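Local coordinates for uncharacterized conserved protein YndB, AHSA1/START domain (Micromonospora chersina, PDB 6V04) that is of unknown function but, as a START/Bet v1-like protein encoded in the dynemicin biosynthetic locus, probably takes part in making dynemicin, at residues W28-T32 with V71-L77; D128-R132 with S143-W147. The contacts are given in a common frame with arbitrary orientation. Where two conformers were deposited one is given. Residue numbers count along the deposited sequence, not the author numbering.

How the contacts relate
Contact 1 lies in the N-terminal of two halves that both look Bet v1-like, each built on a seven-stranded antiparallel sheet with a long helix; contact 2 lies where the long helix of that half meets the linker to the next. They follow one another along the chain: contact 1 closes at L77 before contact 2 opens at D128. Their centres lie 19 Å apart and their nearest atoms about 8 Å, so they do not touch. Helix 116-139 links them: it carries D128-R132 of contact 2, while its L133 packs on A30 and V31 of contact 1. Contact 1 sets the first short helix on a hairpin of the sheet. Contact 2 ties the long helix to the linker that enters the second half at strand 151-157.

Contact 1 (W28-T32 with V71-L77); sequences WEAVT and VEPRDRL
In this Bet v1-like half, W28-T32, on short helix 24-32, rests on the tip of the beta hairpin formed by strands 63-72 and 76-83. The hairpin has a classic beta bulge beside its turn: D75 and R76 both face E72, with E72 N to R76 O at 2.9 Å and R76 N to E72 O at 3.1 Å. R74 turns the chain in a left-handed conformation (phi/psi 59/25), its CA 5.3 Å from W28 CA. W28, chi1 t and chi2 -108°, lays one indole face against the P73-D75 backbone; W28 CD2 lies 3.2 Å from R74 N. W28 CZ2 meets V71 CG1 near the ring plane at 3.8 Å; W28 CH2 also lies 3.7 Å from L77 CD2. V31 CG2 and T32 CG2 approach L77 CD1 at 4.3 and 4.0 Å. T32 OG1 (chi1 p) donates to W28 O at 2.7 Å, within segment 28-32. Helix and hairpin are thus joined by van der Waals packing around one indole, without direct hydrogen bonds between W28-T32 and V71-L77.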
loop_
_atom_site.group_PDB
_atom_site.type_symbol
_atom_site.label_atom_id
_atom_site.label_comp_id
_atom_site.label_asym_id
_atom_site.label_seq_id
_atom_site.Cartn_x
_atom_site.Cartn_y
_atom_site.Cartn_z
ATOM N N TRP A 28 8.420 1.124 23.592
ATOM C CA TRP A 28 7.835 -0.203 23.428
ATOM C C TRP A 28 6.313 -0.155 23.521
ATOM O O TRP A 28 5.614 -0.789 22.721
ATOM C CB TRP A 28 8.393 -1.162 24.475
ATOM C CG TRP A 28 7.811 -2.523 24.331
ATOM C CD1 TRP A 28 6.909 -3.122 25.155
ATOM C CD2 TRP A 28 8.076 -3.456 23.278
ATOM N NE1 TRP A 28 6.597 -4.377 24.686
ATOM C CE2 TRP A 28 7.300 -4.605 23.534
ATOM C CE3 TRP A 28 8.905 -3.438 22.151
ATOM C CZ2 TRP A 28 7.333 -5.728 22.708
ATOM C CZ3 TRP A 28 8.927 -4.554 21.328
ATOM C CH2 TRP A 28 8.148 -5.681 21.614
ATOM N N GLU A 29 5.779 0.550 24.523
ATOM C CA GLU A 29 4.328 0.697 24.619
ATOM C C GLU A 29 3.769 1.373 23.377
ATOM O O GLU A 29 2.738 0.952 22.844
ATOM C CB GLU A 29 3.951 1.485 25.873
ATOM C CG GLU A 29 4.181 0.728 27.164
ATOM C CD GLU A 29 3.462 -0.609 27.195
ATOM O OE1 GLU A 29 2.243 -0.640 26.917
ATOM O OE2 GLU A 29 4.125 -1.629 27.483
ATOM N N ALA A 30 4.461 2.402 22.880
ATOM C CA ALA A 30 3.941 3.162 21.747
ATOM C C ALA A 30 3.897 2.335 20.471
ATOM O O ALA A 30 3.091 2.631 19.580
ATOM C CB ALA A 30 4.779 4.424 21.533
ATOM N N VAL A 31 4.753 1.316 20.339
ATOM C CA VAL A 31 4.748 0.491 19.133
ATOM C C VAL A 31 4.021 -0.837 19.312
ATOM O O VAL A 31 3.966 -1.619 18.354
ATOM C CB VAL A 31 6.180 0.240 18.606
ATOM C CG1 VAL A 31 6.904 1.547 18.410
ATOM C CG2 VAL A 31 6.967 -0.694 19.528
ATOM N N THR A 32 3.417 -1.108 20.492
ATOM C CA THR A 32 2.676 -2.355 20.716
ATOM C C THR A 32 1.241 -2.166 21.195
ATOM O O THR A 32 0.370 -2.938 20.786
ATOM C CB THR A 32 3.402 -3.256 21.731
ATOM O OG1 THR A 32 3.624 -2.549 22.965
ATOM C CG2 THR A 32 4.717 -3.758 21.148
ATOM N N VAL A 71 7.490 -11.671 19.420
ATOM C CA VAL A 71 7.329 -10.462 20.208
ATOM C C VAL A 71 8.222 -10.637 21.433
ATOM O O VAL A 71 7.945 -11.482 22.298
ATOM C CB VAL A 71 5.866 -10.232 20.606
ATOM C CG1 VAL A 71 5.727 -8.976 21.462
ATOM C CG2 VAL A 71 4.994 -10.159 19.363
ATOM N N GLU A 72 9.313 -9.880 21.489
ATOM C CA GLU A 72 10.192 -9.917 22.652
ATOM C C GLU A 72 10.079 -8.598 23.399
ATOM O O GLU A 72 10.597 -7.575 22.922
ATOM C CB GLU A 72 11.642 -10.181 22.248
ATOM C CG GLU A 72 12.547 -10.451 23.440
ATOM C CD GLU A 72 12.071 -11.621 24.288
ATOM O OE1 GLU A 72 11.817 -12.709 23.726
ATOM O OE2 GLU A 72 11.935 -11.447 25.517
ATOM N N PRO A 73 9.417 -8.570 24.555
ATOM C CA PRO A 73 9.134 -7.302 25.240
ATOM C C PRO A 73 10.337 -6.380 25.405
ATOM O O PRO A 73 11.413 -6.789 25.830
ATOM C CB PRO A 73 8.586 -7.766 26.592
ATOM C CG PRO A 73 7.895 -9.049 26.255
ATOM C CD PRO A 73 8.772 -9.709 25.230
ATOM N N ARG A 74 10.120 -5.107 25.063
ATOM C CA ARG A 74 11.120 -4.041 25.165
ATOM C C ARG A 74 12.371 -4.337 24.338
ATOM O O ARG A 74 13.446 -3.798 24.606
ATOM C CB ARG A 74 11.475 -3.773 26.625
ATOM C CG ARG A 74 10.285 -3.268 27.435
ATOM C CD ARG A 74 10.576 -3.213 28.924
ATOM N NE ARG A 74 10.897 -4.533 29.459
ATOM C CZ ARG A 74 9.994 -5.468 29.744
ATOM N NH1 ARG A 74 8.703 -5.236 29.546
ATOM N NH2 ARG A 74 10.386 -6.641 30.226
ATOM N N ASP A 75 12.216 -5.155 23.298
ATOM C CA ASP A 75 13.340 -5.563 22.469
ATOM C C ASP A 75 12.975 -5.492 20.990
ATOM O O ASP A 75 13.491 -4.633 20.264
ATOM C CB ASP A 75 13.782 -6.968 22.876
ATOM C CG ASP A 75 14.972 -7.465 22.089
ATOM O OD1 ASP A 75 15.361 -6.822 21.094
ATOM O OD2 ASP A 75 15.526 -8.509 22.482
ATOM N N ARG A 76 12.098 -6.371 20.511
ATOM C CA ARG A 76 11.817 -6.326 19.083
ATOM C C ARG A 76 10.523 -7.048 18.735
ATOM O O ARG A 76 10.004 -7.870 19.496
ATOM C CB ARG A 76 12.972 -6.917 18.280
ATOM C CG ARG A 76 13.052 -8.411 18.365
ATOM C CD ARG A 76 14.403 -8.882 17.860
ATOM N NE ARG A 76 15.452 -8.467 18.777
ATOM C CZ ARG A 76 16.750 -8.568 18.525
ATOM N NH1 ARG A 76 17.164 -9.060 17.369
ATOM N NH2 ARG A 76 17.627 -8.163 19.429
ATOM N N LEU A 77 9.999 -6.675 17.570
ATOM C CA LEU A 77 8.881 -7.331 16.918
ATOM C C LEU A 77 9.368 -7.851 15.578
ATOM O O LEU A 77 9.952 -7.090 14.805
ATOM C CB LEU A 77 7.728 -6.347 16.688
ATOM C CG LEU A 77 7.112 -5.723 17.934
ATOM C CD1 LEU A 77 6.348 -4.461 17.563
ATOM C CD2 LEU A 77 6.190 -6.720 18.592
#

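Contact 2 (D128-R132 with S143-W147); sequences DFVGR and SRYDW. With NA (sodium ion), chain B.
R132, extended from the helix in an mtt rotamer with chi4 -83°, is the polar hub. R132 NE donates to D128 OD1 at 2.8 Å and R132 NH2 to D128 OD2 at 2.9 Å, a bidentate salt bridge one helical turn back along segment 128-132. Across the contact, R132 NH1 gives a near-linear hydrogen bond to S143 O at 2.8 Å (163°), and S143 OG, chi1 p, returns one to R132 O, also at 2.8 Å; the CA atoms of these two residues are 5.4 Å apart. Segment 143-147 has no regular secondary structure and runs from the long helix 116-139 of the first Bet v1-like half toward strand 151-157 of the second, so R132 and S143 pin the interdomain linker to the helix it leaves. Farther along, D146 OD1 binds a sodium ion at 2.4 Å; two waters also bind the ion, one held by D146 OD2 and the other by W147 O. The Y145 side chain is about 9 Å from that of Q149, a magnesium ligand in a structure of this protein. Y145, chi1 p, points toward the helix: R132 NE lies 3.8 Å from Y145 CD2 at the ring edge, and Y145 CE2 is 4.0 Å from F129 CE1. F129 also meets F41 edge-to-face, and Y145 packs on F58 and D60.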
loop_
_atom_site.group_PDB
_atom_site.type_symbol
_atom_site.label_atom_id
_atom_site.label_comp_id
_atom_site.label_asym_id
_atom_site.label_seq_id
_atom_site.Cartn_x
_atom_site.Cartn_y
_atom_site.Cartn_z
ATOM N N ASP A 128 8.560 8.149 6.786
ATOM C CA ASP A 128 7.328 8.820 7.185
ATOM C C ASP A 128 6.769 8.207 8.464
ATOM O O ASP A 128 6.423 8.919 9.413
ATOM C CB ASP A 128 6.341 8.737 6.014
ATOM C CG ASP A 128 4.953 9.213 6.363
ATOM O OD1 ASP A 128 4.217 8.457 7.020
ATOM O OD2 ASP A 128 4.598 10.335 5.950
ATOM N N PHE A 129 6.719 6.878 8.529
ATOM C CA PHE A 129 6.149 6.237 9.706
ATOM C C PHE A 129 6.988 6.503 10.954
ATOM O O PHE A 129 6.437 6.806 12.016
ATOM C CB PHE A 129 5.999 4.735 9.461
ATOM C CG PHE A 129 4.756 4.357 8.688
ATOM C CD1 PHE A 129 3.516 4.924 8.987
ATOM C CD2 PHE A 129 4.830 3.429 7.671
ATOM C CE1 PHE A 129 2.387 4.559 8.290
ATOM C CE2 PHE A 129 3.695 3.060 6.966
ATOM C CZ PHE A 129 2.475 3.630 7.279
ATOM N N VAL A 130 8.320 6.401 10.865
ATOM C CA VAL A 130 9.099 6.652 12.076
ATOM C C VAL A 130 9.076 8.137 12.425
ATOM O O VAL A 130 9.163 8.506 13.601
ATOM C CB VAL A 130 10.540 6.101 11.971
ATOM C CG1 VAL A 130 10.494 4.605 11.703
ATOM C CG2 VAL A 130 11.381 6.819 10.914
ATOM N N GLY A 131 8.875 9.015 11.436
ATOM C CA GLY A 131 8.698 10.420 11.749
ATOM C C GLY A 131 7.412 10.683 12.506
ATOM O O GLY A 131 7.364 11.570 13.364
ATOM N N ARG A 132 6.364 9.905 12.217
ATOM C CA ARG A 132 5.110 10.056 12.948
ATOM C C ARG A 132 5.235 9.491 14.357
ATOM O O ARG A 132 4.710 10.073 15.312
ATOM C CB ARG A 132 3.965 9.381 12.176
ATOM C CG ARG A 132 3.659 10.076 10.854
ATOM C CD ARG A 132 2.565 9.428 10.018
ATOM N NE ARG A 132 2.623 9.991 8.676
ATOM C CZ ARG A 132 2.073 11.147 8.313
ATOM N NH1 ARG A 132 1.360 11.864 9.178
ATOM N NH2 ARG A 132 2.236 11.572 7.074
ATOM N N SER A 143 -0.479 11.773 15.258
ATOM C CA SER A 143 0.333 12.166 14.121
ATOM C C SER A 143 0.015 11.345 12.882
ATOM O O SER A 143 0.751 11.428 11.897
ATOM C CB SER A 143 1.810 12.016 14.486
ATOM O OG SER A 143 2.022 10.662 14.822
ATOM N N ARG A 144 -1.067 10.563 12.904
ATOM C CA ARG A 144 -1.509 9.783 11.752
ATOM C C ARG A 144 -1.761 10.667 10.539
ATOM O O ARG A 144 -2.280 11.782 10.668
ATOM C CB ARG A 144 -2.835 9.078 12.056
ATOM C CG ARG A 144 -2.823 8.027 13.137
ATOM C CD ARG A 144 -2.508 6.644 12.586
ATOM N NE ARG A 144 -3.449 6.182 11.558
ATOM C CZ ARG A 144 -4.593 5.548 11.803
ATOM N NH1 ARG A 144 -4.973 5.290 13.048
ATOM N NH2 ARG A 144 -5.359 5.167 10.788
ATOM N N TYR A 145 -1.529 10.128 9.346
ATOM C CA TYR A 145 -2.155 10.758 8.185
ATOM C C TYR A 145 -3.589 10.272 8.062
ATOM O O TYR A 145 -3.944 9.203 8.572
ATOM C CB TYR A 145 -1.391 10.477 6.895
ATOM C CG TYR A 145 -1.278 9.034 6.447
ATOM C CD1 TYR A 145 -2.289 8.405 5.726
ATOM C CD2 TYR A 145 -0.114 8.326 6.672
ATOM C CE1 TYR A 145 -2.154 7.082 5.293
ATOM C CE2 TYR A 145 0.035 7.024 6.242
ATOM C CZ TYR A 145 -0.972 6.401 5.551
ATOM O OH TYR A 145 -0.761 5.090 5.128
ATOM N N ASP A 146 -4.441 11.092 7.425
ATOM C CA ASP A 146 -5.835 10.685 7.301
ATOM C C ASP A 146 -6.069 9.811 6.081
ATOM O O ASP A 146 -6.720 8.763 6.190
ATOM C CB ASP A 146 -6.780 11.899 7.294
ATOM C CG ASP A 146 -6.413 12.993 6.304
ATOM O OD1 ASP A 146 -5.432 12.891 5.550
ATOM O OD2 ASP A 146 -7.162 14.005 6.294
ATOM N N TRP A 147 -5.494 10.169 4.937
ATOM C CA TRP A 147 -5.602 9.334 3.751
ATOM C C TRP A 147 -4.441 9.645 2.817
ATOM O O TRP A 147 -4.001 10.791 2.709
ATOM C CB TRP A 147 -6.978 9.520 3.073
ATOM C CG TRP A 147 -7.280 10.877 2.508
ATOM C CD1 TRP A 147 -7.839 11.949 3.166
ATOM C CD2 TRP A 147 -7.117 11.291 1.149
ATOM N NE1 TRP A 147 -7.998 13.001 2.298
ATOM C CE2 TRP A 147 -7.559 12.621 1.055
ATOM C CE3 TRP A 147 -6.620 10.665 0.001
ATOM C CZ2 TRP A 147 -7.527 13.335 -0.140
ATOM C CZ3 TRP A 147 -6.566 11.370 -1.167
ATOM C CH2 TRP A 147 -7.033 12.695 -1.242
HETATM NA NA NA B . -4.471 14.796 4.516
HETATM O O HOH W 1 -6.829 15.630 4.298
HETATM O O HOH W 2 -4.676 13.523 2.514
#